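Local coordinates for protein putative ATPase Rv3679 (Mycobacterium tuberculosis H37Rv, PDB 6BS3) that hydrolyses ATP as one subunit of the heterodimeric BagAB complex, whose ATPase activity is required for resistance to nitric oxide and to elevated glycerol, at residues A[22-27]-A[158-164]; A[169-174]-A[226-232]; A[234-239]-A[305-310]. All coordinates share one frame; numbering follows the deposited sequence.

Interaction 1: A[22-27]-A[158-164]; sequences RLHLVT and AIVVDAP
H24 and V161 are joined backbone to backbone in a parallel pair of neighbouring strands, 23-27 and 158-162, at the centre of the P-loop NTPase sheet. The axes of the two strands come within 4.7 Å at an angle of 17°. The carbonyl of R22 takes the amide of I159, H24 then gives its N to I159 O (2.8 Å) and receives V161 N on its own O, and V26 N closes on V161 O. Beyond this the ladder distorts: A163 N still reaches V26 O at 3.0 Å, but tilted 28° out of the carbonyl plane.

On the face carrying L23, L25, I159 and V161, the valine is the meeting point. L23 CD1 touches V161 CG2 at 3.7 Å, while L25 lies alongside the same valine, its CD2 3.9 Å from V161 CB. Helix 130-146 covers L23, I159 and V161, with I141 against L23 and V161, while L25 packs against L173. The other face bears H24, V26, V160 and D162, of which H24, V26 and D162 pack against helix 34-46, which follows the P-loop. There V26 CG2 meets V160 CG1 at 3.9 Å, and the H24 ring presents its edge to I159 O while its ND1 bonds H207.

D162 OD2 bonds S35 OG of the ATP site, with its side chain about 4 Å from the bound magnesium, as a second-shell carboxylate would be. Past the ladder, T27 turns OG1 anti to its own N (chi1 -168°) and donates to P164 O, in the carbonyl plane, at 2.8 Å.

Interaction 2: A[169-174]-A[226-232]; sequences IARFLD and ELAQMEL
A170 and L227 bring the backbones nearest, their CA atoms 6.0 Å apart, where the short helix 169-172 lies against the last turn of helix 214-229; the paths then diverge, and L173 and L232 have CA atoms 8.6 Å apart.

The close approach falls at the small A170. Its CB points at the other helix and is met by E226 and M230, while L227 CD2 lies against A170 CA. OE2 of E226 lies 3.6 Å from A170 CB, and M230 SD is 3.9 Å from that same CB. M230 runs out from its backbone and then bends at chi3 (72°), which carries CE past the sulfur to lie 3.4 Å from A170 O and 3.7 Å from D174 CB. The methionine thus crosses D174 at about a right angle and covers the place where the short helix ends. D174 is itself the N-cap of the following helix 175-179, its OD1 holding K177 N weakly.

Deeper in, the contact is aliphatic. L173 CB meets L232 CD1 at 3.9 Å, and looser touches link L227 to I169 and L173. I206 of strand 204-210 lies beneath L173, L227 and L232, so the two helical pieces pack together on the central sheet of the P-loop NTPase fold. Helix 214-229 finishes in a Schellman motif at E231, whose positive phi turns the chain and lets L232 point back into the contact.

One water spans the outer edge, accepting from A170 N at 2.9 Å and donating to E226 OE1. With no direct hydrogen bond between the segments, the contact rests on van der Waals packing, and its one polar link is this water between A170 and E226.

Interaction 3: A[234-239]-A[305-310]; sequences IGSVIV and LDALQV
V310 and V237 meet where the loop 305-310, running from helix 278-302 toward strand 312-316, lies against strand 234-239 of the P-loop NTPase sheet. Every direct contact between the two segments is van der Waals.

The aliphatic contacts fall into two groups along the strand. At its start V310 is the chief partner: its CG1 lies 3.7 Å from V237 CG2, and its CG2 lies 4.0 Å from I234 CG2. V310 crosses both side chains at about a right angle. Its CG1 stands anti to the backbone N (chi1 162°), which directs that methyl to the strand backbone as well, 3.9 Å from V237 N. Farther along, L305 offers a single methyl to two valines, with CD1 4.0 Å from V239 CG2 and 4.2 Å from V237 CG1. V237 therefore spends one branch on each group, while L308 CD1 makes a looser touch on its CG2 at 4.4 Å. Helix 214-229 closes over the same apolar patch, I224 lying against V237 and L308.

The hydrogen bonds belong to each segment's own surroundings. A type I turn from L305 to L308 is closed by L308 N on L305 O at 3.0 Å, and Q309 centres an inverse gamma turn; L305, L308 and V310 all point at the strand. V237 pairs by backbone with P311 and L313 just beyond the loop. S236 points away, its OG bonded to G13 O, and D306 forms a salt bridge with R312.

Both segments lead to ATP-binding residues, the strand to N240 and the loop, through strand 312-316, to P316. Methyls meeting methyls and, at V310 CG1, the strand backbone are consistent with hydrophobic packing; the loop's direction is probably set by its turns and the sheet bonds that follow.

In the fold
All three contacts are buried, though E226 of interaction 2 is exposed. Interaction 1 is the most central, its centre about 7 Å from the chain centre, and the one held by a backbone ladder; the centres of interactions 2 and 3 lie about 16 and 14 Å out, without direct hydrogen bonds between their segments. Interactions 1 and 3 reach the same sheet without touching, interaction 3 through strand 234-242 alone. Interaction 2 lies against both: L25 CD1 meets L173 CD1 at 4.0 Å, and L227 CB meets I234 CD1 at 3.6 Å. Interaction 1 also carries D162 beside the ATP site; polar linkage is one water in interaction 2 and absent between the segments of interaction 3.

Interaction 1: A[22-27]-A[158-164]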
ATOM      1  N   ARG A  22      13.587  23.940   4.692  1.00 45.08           N
ATOM      2  CA  ARG A  22      12.274  24.491   5.053  1.00 44.71           C
ATOM      3  C   ARG A  22      11.150  23.575   4.573  1.00 47.54           C
ATOM      4  O   ARG A  22      10.054  23.610   5.140  1.00 48.27           O
ATOM      5  CB  ARG A  22      12.070  25.873   4.405  1.00 45.62           C
ATOM      6  CG  ARG A  22      13.133  26.945   4.733  1.00 55.43           C
ATOM      7  CD  ARG A  22      12.859  27.902   5.911  1.00 65.63           C
ATOM      8  NE  ARG A  22      11.451  28.066   6.304  1.00 64.76           N
ATOM      9  CZ  ARG A  22      10.521  28.642   5.553  1.00 68.56           C
ATOM     10  NH1 ARG A  22      10.825  29.098   4.342  1.00 58.52           N
ATOM     11  NH2 ARG A  22       9.268  28.717   5.981  1.00 46.72           N
ATOM     12  N   LEU A  23      11.390  22.798   3.494  1.00 42.59           N
ATOM     13  CA  LEU A  23      10.382  21.899   2.921  1.00 41.02           C
ATOM     14  C   LEU A  23      10.831  20.456   2.943  1.00 42.89           C
ATOM     15  O   LEU A  23      11.727  20.088   2.189  1.00 41.49           O
ATOM     16  CB  LEU A  23       9.969  22.333   1.486  1.00 40.20           C
ATOM     17  CG  LEU A  23       9.046  21.368   0.706  1.00 43.18           C
ATOM     18  CD1 LEU A  23       7.695  21.198   1.398  1.00 42.48           C
ATOM     19  CD2 LEU A  23       8.910  21.789  -0.760  1.00 42.82           C
ATOM     20  N   HIS A  24      10.166  19.633   3.773  1.00 39.48           N
ATOM     21  CA  HIS A  24      10.479  18.204   3.901  1.00 39.12           C
ATOM     22  C   HIS A  24       9.404  17.377   3.246  1.00 42.43           C
ATOM     23  O   HIS A  24       8.243  17.483   3.625  1.00 41.83           O
ATOM     24  CB  HIS A  24      10.646  17.773   5.373  1.00 38.81           C
ATOM     25  CG  HIS A  24      11.778  18.462   6.069  1.00 41.19           C
ATOM     26  ND1 HIS A  24      13.047  17.900   6.124  1.00 42.45           N
ATOM     27  CD2 HIS A  24      11.796  19.645   6.720  1.00 41.57           C
ATOM     28  CE1 HIS A  24      13.793  18.761   6.793  1.00 41.02           C
ATOM     29  NE2 HIS A  24      13.083  19.827   7.168  1.00 41.47           N
ATOM     30  N   LEU A  25       9.780  16.559   2.255  1.00 38.65           N
ATOM     31  CA  LEU A  25       8.796  15.719   1.584  1.00 39.08           C
ATOM     32  C   LEU A  25       9.034  14.281   2.019  1.00 43.19           C
ATOM     33  O   LEU A  25      10.149  13.783   1.894  1.00 44.28           O
ATOM     34  CB  LEU A  25       8.873  15.884   0.048  1.00 39.31           C
ATOM     35  CG  LEU A  25       8.587  17.271  -0.527  1.00 43.92           C
ATOM     36  CD1 LEU A  25       9.404  17.508  -1.794  1.00 44.39           C
ATOM     37  CD2 LEU A  25       7.118  17.417  -0.894  1.00 46.81           C
ATOM     38  N   VAL A  26       8.010  13.641   2.587  1.00 38.82           N
ATOM     39  CA  VAL A  26       8.097  12.271   3.107  1.00 38.28           C
ATOM     40  C   VAL A  26       7.383  11.307   2.174  1.00 43.69           C
ATOM     41  O   VAL A  26       6.142  11.282   2.093  1.00 42.23           O
ATOM     42  CB  VAL A  26       7.634  12.141   4.602  1.00 40.80           C
ATOM     43  CG1 VAL A  26       7.864  10.728   5.129  1.00 39.82           C
ATOM     44  CG2 VAL A  26       8.343  13.164   5.498  1.00 39.87           C
ATOM     45  N   THR A  27       8.190  10.547   1.420  1.00 41.55           N
ATOM     46  CA  THR A  27       7.677   9.553   0.490  1.00 41.10           C
ATOM     47  C   THR A  27       8.020   8.135   1.008  1.00 45.35           C
ATOM     48  O   THR A  27       8.519   7.982   2.129  1.00 46.08           O
ATOM     49  CB  THR A  27       8.085   9.855  -0.964  1.00 42.43           C
ATOM     50  OG1 THR A  27       7.323   9.005  -1.826  1.00 39.62           O
ATOM     51  CG2 THR A  27       9.566   9.661  -1.226  1.00 34.42           C
ATOM     52  N   ALA A 158       9.309  25.230   9.438  1.00 44.69           N
ATOM     53  CA  ALA A 158       9.421  24.120   8.487  1.00 44.90           C
ATOM     54  C   ALA A 158       8.043  23.654   8.063  1.00 46.96           C
ATOM     55  O   ALA A 158       7.058  23.871   8.771  1.00 47.89           O
ATOM     56  CB  ALA A 158      10.201  22.944   9.099  1.00 45.68           C
ATOM     57  N   ILE A 159       7.987  23.010   6.899  1.00 41.69           N
ATOM     58  CA  ILE A 159       6.798  22.390   6.317  1.00 40.18           C
ATOM     59  C   ILE A 159       7.150  20.920   6.099  1.00 41.05           C
ATOM     60  O   ILE A 159       8.178  20.607   5.490  1.00 38.83           O
ATOM     61  CB  ILE A 159       6.363  23.057   4.969  1.00 43.44           C
ATOM     62  CG1 ILE A 159       6.276  24.621   5.063  1.00 43.78           C
ATOM     63  CG2 ILE A 159       5.069  22.430   4.401  1.00 44.44           C
ATOM     64  CD1 ILE A 159       5.252  25.221   5.913  1.00 49.47           C
ATOM     65  N   VAL A 160       6.305  20.026   6.608  1.00 38.54           N
ATOM     66  CA  VAL A 160       6.495  18.587   6.427  1.00 38.76           C
ATOM     67  C   VAL A 160       5.314  18.081   5.603  1.00 44.04           C
ATOM     68  O   VAL A 160       4.158  18.274   5.979  1.00 43.07           O
ATOM     69  CB  VAL A 160       6.718  17.789   7.750  1.00 41.93           C
ATOM     70  CG1 VAL A 160       6.974  16.304   7.455  1.00 40.97           C
ATOM     71  CG2 VAL A 160       7.873  18.392   8.582  1.00 41.20           C
ATOM     72  N   VAL A 161       5.612  17.516   4.438  1.00 40.49           N
ATOM     73  CA  VAL A 161       4.583  16.986   3.564  1.00 39.15           C
ATOM     74  C   VAL A 161       4.569  15.459   3.653  1.00 44.23           C
ATOM     75  O   VAL A 161       5.605  14.810   3.449  1.00 42.56           O
ATOM     76  CB  VAL A 161       4.694  17.518   2.098  1.00 41.04           C
ATOM     77  CG1 VAL A 161       3.552  17.009   1.222  1.00 40.51           C
ATOM     78  CG2 VAL A 161       4.735  19.043   2.070  1.00 40.19           C
ATOM     79  N   ASP A 162       3.384  14.899   4.022  1.00 41.14           N
ATOM     80  CA  ASP A 162       3.058  13.479   3.983  1.00 40.16           C
ATOM     81  C   ASP A 162       2.711  13.381   2.474  1.00 44.16           C
ATOM     82  O   ASP A 162       1.622  13.751   2.035  1.00 42.52           O
ATOM     83  CB  ASP A 162       1.874  13.193   4.913  1.00 41.59           C
ATOM     84  CG  ASP A 162       1.231  11.818   4.873  1.00 47.44           C
ATOM     85  OD1 ASP A 162       1.724  10.942   4.131  1.00 52.73           O
ATOM     86  OD2 ASP A 162       0.224  11.625   5.564  1.00 48.32           O
ATOM     87  N   ALA A 163       3.730  13.051   1.678  1.00 41.28           N
ATOM     88  CA  ALA A 163       3.706  13.094   0.215  1.00 40.33           C
ATOM     89  C   ALA A 163       3.121  11.844  -0.483  1.00 43.93           C
ATOM     90  O   ALA A 163       3.010  10.794   0.148  1.00 43.41           O
ATOM     91  CB  ALA A 163       5.128  13.374  -0.287  1.00 40.20           C
ATOM     92  N   PRO A 164       2.810  11.906  -1.803  1.00 41.08           N
ATOM     93  CA  PRO A 164       2.395  10.695  -2.515  1.00 41.10           C
ATOM     94  C   PRO A 164       3.463   9.560  -2.428  1.00 45.06           C
ATOM     95  O   PRO A 164       4.637   9.824  -2.113  1.00 43.52           O
ATOM     96  CB  PRO A 164       2.202  11.203  -3.955  1.00 42.34           C
ATOM     97  CG  PRO A 164       1.919  12.640  -3.820  1.00 46.10           C
ATOM     98  CD  PRO A 164       2.874  13.047  -2.742  1.00 42.79           C
TER

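Interaction 2: A[169-174]-A[226-232]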
ATOM      1  N   ILE A 169       5.814   9.849  -6.687  1.00 45.38           N
ATOM      2  CA  ILE A 169       6.550  11.026  -6.194  1.00 43.91           C
ATOM      3  C   ILE A 169       7.270  11.813  -7.298  1.00 48.30           C
ATOM      4  O   ILE A 169       7.186  13.046  -7.289  1.00 48.97           O
ATOM      5  CB  ILE A 169       7.497  10.705  -4.989  1.00 45.81           C
ATOM      6  CG1 ILE A 169       7.999  11.993  -4.281  1.00 44.93           C
ATOM      7  CG2 ILE A 169       8.675   9.766  -5.352  1.00 45.41           C
ATOM      8  CD1 ILE A 169       6.917  12.856  -3.579  1.00 40.45           C
ATOM      9  N   ALA A 170       7.963  11.130  -8.225  1.00 45.39           N
ATOM     10  CA  ALA A 170       8.727  11.810  -9.280  1.00 45.52           C
ATOM     11  C   ALA A 170       7.820  12.610 -10.201  1.00 50.29           C
ATOM     12  O   ALA A 170       8.113  13.777 -10.436  1.00 52.01           O
ATOM     13  CB  ALA A 170       9.598  10.824 -10.060  1.00 45.80           C
ATOM     14  N   ARG A 171       6.686  12.025 -10.638  1.00 45.96           N
ATOM     15  CA  ARG A 171       5.670  12.693 -11.458  1.00 45.54           C
ATOM     16  C   ARG A 171       5.006  13.858 -10.694  1.00 48.28           C
ATOM     17  O   ARG A 171       4.806  14.933 -11.273  1.00 49.53           O
ATOM     18  CB  ARG A 171       4.625  11.669 -11.951  1.00 48.19           C
ATOM     19  CG  ARG A 171       3.381  12.265 -12.672  1.00 59.84           C
ATOM     20  CD  ARG A 171       3.693  12.930 -14.012  1.00 80.08           C
ATOM     21  NE  ARG A 171       4.405  12.033 -14.930  1.00 95.89           N
ATOM     22  CZ  ARG A 171       3.823  11.290 -15.868  1.00109.10           C
ATOM     23  NH1 ARG A 171       2.507  11.337 -16.043  1.00 93.95           N
ATOM     24  NH2 ARG A 171       4.553  10.496 -16.641  1.00 93.45           N
ATOM     25  N   PHE A 172       4.701  13.663  -9.395  1.00 43.28           N
ATOM     26  CA  PHE A 172       4.108  14.703  -8.548  1.00 42.40           C
ATOM     27  C   PHE A 172       4.970  15.980  -8.495  1.00 49.39           C
ATOM     28  O   PHE A 172       4.427  17.091  -8.438  1.00 49.93           O
ATOM     29  CB  PHE A 172       3.852  14.168  -7.128  1.00 42.91           C
ATOM     30  CG  PHE A 172       3.363  15.196  -6.129  1.00 43.02           C
ATOM     31  CD1 PHE A 172       2.080  15.729  -6.224  1.00 44.24           C
ATOM     32  CD2 PHE A 172       4.177  15.614  -5.080  1.00 44.73           C
ATOM     33  CE1 PHE A 172       1.625  16.675  -5.295  1.00 44.87           C
ATOM     34  CE2 PHE A 172       3.717  16.559  -4.144  1.00 47.09           C
ATOM     35  CZ  PHE A 172       2.445  17.079  -4.259  1.00 44.49           C
ATOM     36  N   LEU A 173       6.311  15.813  -8.508  1.00 47.34           N
ATOM     37  CA  LEU A 173       7.254  16.930  -8.439  1.00 47.11           C
ATOM     38  C   LEU A 173       7.742  17.379  -9.816  1.00 52.30           C
ATOM     39  O   LEU A 173       8.604  18.252  -9.905  1.00 52.75           O
ATOM     40  CB  LEU A 173       8.423  16.601  -7.483  1.00 46.63           C
ATOM     41  CG  LEU A 173       8.005  16.241  -6.044  1.00 49.68           C
ATOM     42  CD1 LEU A 173       9.130  15.578  -5.298  1.00 48.68           C
ATOM     43  CD2 LEU A 173       7.430  17.446  -5.303  1.00 48.73           C
ATOM     44  N   ASP A 174       7.163  16.817 -10.885  1.00 49.15           N
ATOM     45  CA  ASP A 174       7.516  17.181 -12.251  1.00 49.75           C
ATOM     46  C   ASP A 174       6.624  18.344 -12.714  1.00 56.82           C
ATOM     47  O   ASP A 174       5.609  18.147 -13.390  1.00 57.26           O
ATOM     48  CB  ASP A 174       7.444  15.952 -13.170  1.00 50.69           C
ATOM     49  CG  ASP A 174       8.165  16.077 -14.496  1.00 56.58           C
ATOM     50  OD1 ASP A 174       8.521  17.219 -14.883  1.00 56.21           O
ATOM     51  OD2 ASP A 174       8.360  15.038 -15.158  1.00 62.64           O
ATOM     52  N   GLU A 226      15.265   8.080 -10.109  1.00 51.83           N
ATOM     53  CA  GLU A 226      14.372   8.957 -10.871  1.00 51.31           C
ATOM     54  C   GLU A 226      14.509  10.395 -10.343  1.00 54.66           C
ATOM     55  O   GLU A 226      14.573  11.335 -11.129  1.00 55.89           O
ATOM     56  CB  GLU A 226      12.925   8.503 -10.665  1.00 52.85           C
ATOM     57  CG  GLU A 226      12.193   8.023 -11.896  1.00 65.75           C
ATOM     58  CD  GLU A 226      10.724   7.723 -11.649  1.00 89.39           C
ATOM     59  OE1 GLU A 226      10.405   7.075 -10.623  1.00 74.88           O
ATOM     60  OE2 GLU A 226       9.890   8.139 -12.485  1.00 87.97           O
ATOM     61  N   LEU A 227      14.564  10.562  -9.010  1.00 49.05           N
ATOM     62  CA  LEU A 227      14.677  11.882  -8.395  1.00 48.21           C
ATOM     63  C   LEU A 227      16.049  12.540  -8.653  1.00 52.28           C
ATOM     64  O   LEU A 227      16.090  13.737  -8.929  1.00 50.29           O
ATOM     65  CB  LEU A 227      14.318  11.838  -6.899  1.00 47.17           C
ATOM     66  CG  LEU A 227      12.863  11.527  -6.547  1.00 50.58           C
ATOM     67  CD1 LEU A 227      12.722  11.149  -5.062  1.00 49.92           C
ATOM     68  CD2 LEU A 227      11.933  12.679  -6.893  1.00 52.41           C
ATOM     69  N   ALA A 228      17.152  11.755  -8.589  1.00 51.55           N
ATOM     70  CA  ALA A 228      18.529  12.215  -8.873  1.00 52.49           C
ATOM     71  C   ALA A 228      18.652  12.710 -10.320  1.00 58.56           C
ATOM     72  O   ALA A 228      19.302  13.734 -10.550  1.00 59.17           O
ATOM     73  CB  ALA A 228      19.536  11.101  -8.619  1.00 52.86           C
ATOM     74  N   GLN A 229      17.990  12.002 -11.282  1.00 54.94           N
ATOM     75  CA  GLN A 229      17.941  12.358 -12.706  1.00 54.79           C
ATOM     76  C   GLN A 229      17.247  13.704 -12.924  1.00 58.14           C
ATOM     77  O   GLN A 229      17.617  14.449 -13.828  1.00 58.16           O
ATOM     78  CB  GLN A 229      17.233  11.265 -13.522  1.00 56.49           C
ATOM     79  CG  GLN A 229      18.139  10.091 -13.871  1.00 82.21           C
ATOM     80  CD  GLN A 229      17.471   9.044 -14.732  1.00113.88           C
ATOM     81  OE1 GLN A 229      18.000   8.655 -15.779  1.00115.90           O
ATOM     82  NE2 GLN A 229      16.306   8.545 -14.316  1.00104.23           N
ATOM     83  N   MET A 230      16.247  14.006 -12.095  1.00 54.02           N
ATOM     84  CA  MET A 230      15.492  15.258 -12.143  1.00 53.38           C
ATOM     85  C   MET A 230      16.227  16.374 -11.387  1.00 57.39           C
ATOM     86  O   MET A 230      15.797  17.527 -11.426  1.00 57.23           O
ATOM     87  CB  MET A 230      14.106  15.053 -11.535  1.00 55.18           C
ATOM     88  CG  MET A 230      13.195  14.167 -12.373  1.00 58.30           C
ATOM     89  SD  MET A 230      11.617  13.838 -11.541  1.00 61.95           S
ATOM     90  CE  MET A 230      10.831  15.446 -11.681  1.00 57.81           C
ATOM     91  N   GLU A 231      17.347  16.022 -10.714  1.00 53.59           N
ATOM     92  CA  GLU A 231      18.179  16.895  -9.893  1.00 53.03           C
ATOM     93  C   GLU A 231      17.387  17.417  -8.683  1.00 55.16           C
ATOM     94  O   GLU A 231      17.549  18.556  -8.247  1.00 55.71           O
ATOM     95  CB  GLU A 231      18.860  17.998 -10.729  1.00 54.74           C
ATOM     96  CG  GLU A 231      20.183  17.530 -11.321  1.00 70.35           C
ATOM     97  CD  GLU A 231      20.472  17.877 -12.769  1.00102.73           C
ATOM     98  OE1 GLU A 231      20.975  16.987 -13.494  1.00109.56           O
ATOM     99  OE2 GLU A 231      20.210  19.032 -13.178  1.00 98.12           O
ATOM    100  N   LEU A 232      16.540  16.545  -8.130  1.00 50.02           N
ATOM    101  CA  LEU A 232      15.742  16.852  -6.947  1.00 48.74           C
ATOM    102  C   LEU A 232      16.513  16.422  -5.674  1.00 53.34           C
ATOM    103  O   LEU A 232      17.113  15.350  -5.669  1.00 53.92           O
ATOM    104  CB  LEU A 232      14.338  16.230  -7.033  1.00 47.09           C
ATOM    105  CG  LEU A 232      13.359  16.935  -7.982  1.00 49.28           C
ATOM    106  CD1 LEU A 232      12.189  16.074  -8.288  1.00 48.04           C
ATOM    107  CD2 LEU A 232      12.875  18.263  -7.425  1.00 50.04           C
TER
HETATM  108  O   HOH W   1       8.107   8.220  -8.651  1.00 54.03           O

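Interaction 3: A[234-239]-A[305-310]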
ATOM      1  N   ILE A 234      17.670  14.776  -2.383  1.00 49.14           N
ATOM      2  CA  ILE A 234      17.403  13.635  -1.515  1.00 49.18           C
ATOM      3  C   ILE A 234      17.872  14.021  -0.103  1.00 53.40           C
ATOM      4  O   ILE A 234      18.923  14.641   0.060  1.00 53.46           O
ATOM      5  CB  ILE A 234      18.087  12.333  -2.053  1.00 52.28           C
ATOM      6  CG1 ILE A 234      17.685  12.006  -3.535  1.00 53.15           C
ATOM      7  CG2 ILE A 234      17.885  11.110  -1.131  1.00 51.05           C
ATOM      8  CD1 ILE A 234      16.189  11.999  -3.854  1.00 57.75           C
ATOM      9  N   GLY A 235      17.060  13.689   0.887  1.00 50.07           N
ATOM     10  CA  GLY A 235      17.355  13.939   2.287  1.00 49.85           C
ATOM     11  C   GLY A 235      17.897  12.695   2.952  1.00 53.97           C
ATOM     12  O   GLY A 235      19.094  12.439   2.890  1.00 56.50           O
ATOM     13  N   SER A 236      17.024  11.892   3.553  1.00 48.61           N
ATOM     14  CA  SER A 236      17.425  10.670   4.250  1.00 47.51           C
ATOM     15  C   SER A 236      16.589   9.468   3.828  1.00 49.85           C
ATOM     16  O   SER A 236      15.442   9.618   3.408  1.00 49.39           O
ATOM     17  CB  SER A 236      17.244  10.854   5.760  1.00 50.01           C
ATOM     18  OG  SER A 236      18.220  11.691   6.360  1.00 57.98           O
ATOM     19  N   VAL A 237      17.137   8.266   4.008  1.00 45.08           N
ATOM     20  CA  VAL A 237      16.366   7.028   3.867  1.00 42.98           C
ATOM     21  C   VAL A 237      15.992   6.679   5.329  1.00 44.55           C
ATOM     22  O   VAL A 237      16.868   6.648   6.187  1.00 43.31           O
ATOM     23  CB  VAL A 237      17.109   5.875   3.139  1.00 44.78           C
ATOM     24  CG1 VAL A 237      16.366   4.542   3.309  1.00 44.62           C
ATOM     25  CG2 VAL A 237      17.290   6.192   1.664  1.00 43.60           C
ATOM     26  N   ILE A 238      14.696   6.515   5.619  1.00 40.44           N
ATOM     27  CA  ILE A 238      14.220   6.203   6.959  1.00 39.23           C
ATOM     28  C   ILE A 238      13.742   4.768   6.991  1.00 44.69           C
ATOM     29  O   ILE A 238      12.712   4.446   6.390  1.00 45.64           O
ATOM     30  CB  ILE A 238      13.152   7.222   7.460  1.00 41.67           C
ATOM     31  CG1 ILE A 238      13.655   8.680   7.313  1.00 42.64           C
ATOM     32  CG2 ILE A 238      12.700   6.895   8.905  1.00 40.39           C
ATOM     33  CD1 ILE A 238      12.596   9.876   7.639  1.00 46.01           C
ATOM     34  N   VAL A 239      14.509   3.896   7.670  1.00 42.12           N
ATOM     35  CA  VAL A 239      14.181   2.477   7.816  1.00 41.61           C
ATOM     36  C   VAL A 239      13.278   2.329   9.024  1.00 45.92           C
ATOM     37  O   VAL A 239      13.738   2.423  10.157  1.00 45.98           O
ATOM     38  CB  VAL A 239      15.407   1.509   7.841  1.00 45.37           C
ATOM     39  CG1 VAL A 239      14.951   0.055   8.014  1.00 45.19           C
ATOM     40  CG2 VAL A 239      16.257   1.645   6.579  1.00 44.36           C
ATOM     41  N   LEU A 305      20.737  -1.047   0.113  1.00 58.40           N
ATOM     42  CA  LEU A 305      20.736   0.391   0.388  1.00 58.20           C
ATOM     43  C   LEU A 305      22.170   0.910   0.593  1.00 65.25           C
ATOM     44  O   LEU A 305      22.406   2.104   0.400  1.00 66.31           O
ATOM     45  CB  LEU A 305      19.891   0.728   1.637  1.00 57.93           C
ATOM     46  CG  LEU A 305      18.371   0.396   1.651  1.00 62.14           C
ATOM     47  CD1 LEU A 305      17.777   0.624   3.044  1.00 61.47           C
ATOM     48  CD2 LEU A 305      17.580   1.205   0.613  1.00 61.75           C
ATOM     49  N   ASP A 306      23.122   0.028   0.993  1.00 62.64           N
ATOM     50  CA  ASP A 306      24.538   0.364   1.243  1.00 63.47           C
ATOM     51  C   ASP A 306      25.225   1.046   0.048  1.00 70.61           C
ATOM     52  O   ASP A 306      26.165   1.818   0.236  1.00 70.54           O
ATOM     53  CB  ASP A 306      25.344  -0.875   1.695  1.00 64.98           C
ATOM     54  CG  ASP A 306      24.897  -1.521   3.002  1.00 74.65           C
ATOM     55  OD1 ASP A 306      23.929  -1.012   3.625  1.00 75.26           O
ATOM     56  OD2 ASP A 306      25.512  -2.539   3.404  1.00 78.65           O
ATOM     57  N   ALA A 307      24.732   0.773  -1.165  1.00 69.90           N
ATOM     58  CA  ALA A 307      25.215   1.332  -2.426  1.00 71.20           C
ATOM     59  C   ALA A 307      24.955   2.842  -2.530  1.00 75.40           C
ATOM     60  O   ALA A 307      25.724   3.542  -3.202  1.00 75.12           O
ATOM     61  CB  ALA A 307      24.549   0.614  -3.588  1.00 72.41           C
ATOM     62  N   LEU A 308      23.869   3.333  -1.882  1.00 70.75           N
ATOM     63  CA  LEU A 308      23.495   4.751  -1.878  1.00 69.91           C
ATOM     64  C   LEU A 308      24.368   5.513  -0.895  1.00 71.04           C
ATOM     65  O   LEU A 308      24.548   5.064   0.237  1.00 71.29           O
ATOM     66  CB  LEU A 308      22.022   4.951  -1.458  1.00 70.28           C
ATOM     67  CG  LEU A 308      20.937   4.139  -2.148  1.00 75.30           C
ATOM     68  CD1 LEU A 308      19.735   4.011  -1.244  1.00 75.18           C
ATOM     69  CD2 LEU A 308      20.541   4.759  -3.478  1.00 77.63           C
ATOM     70  N   GLN A 309      24.867   6.680  -1.294  1.00 65.33           N
ATOM     71  CA  GLN A 309      25.668   7.503  -0.387  1.00 65.27           C
ATOM     72  C   GLN A 309      24.699   8.555   0.142  1.00 66.53           C
ATOM     73  O   GLN A 309      24.835   9.755  -0.120  1.00 67.06           O
ATOM     74  CB  GLN A 309      26.882   8.113  -1.110  1.00 67.42           C
ATOM     75  CG  GLN A 309      27.905   7.070  -1.567  1.00 95.43           C
ATOM     76  CD  GLN A 309      29.032   7.685  -2.357  1.00124.58           C
ATOM     77  OE1 GLN A 309      28.842   8.219  -3.460  1.00119.76           O
ATOM     78  NE2 GLN A 309      30.240   7.610  -1.811  1.00122.05           N
ATOM     79  N   VAL A 310      23.663   8.053   0.840  1.00 58.49           N
ATOM     80  CA  VAL A 310      22.533   8.789   1.369  1.00 56.09           C
ATOM     81  C   VAL A 310      22.431   8.515   2.873  1.00 56.89           C
ATOM     82  O   VAL A 310      22.503   7.346   3.270  1.00 57.40           O
ATOM     83  CB  VAL A 310      21.239   8.352   0.596  1.00 59.27           C
ATOM     84  CG1 VAL A 310      19.964   8.722   1.339  1.00 58.47           C
ATOM     85  CG2 VAL A 310      21.213   8.930  -0.821  1.00 59.05           C
TER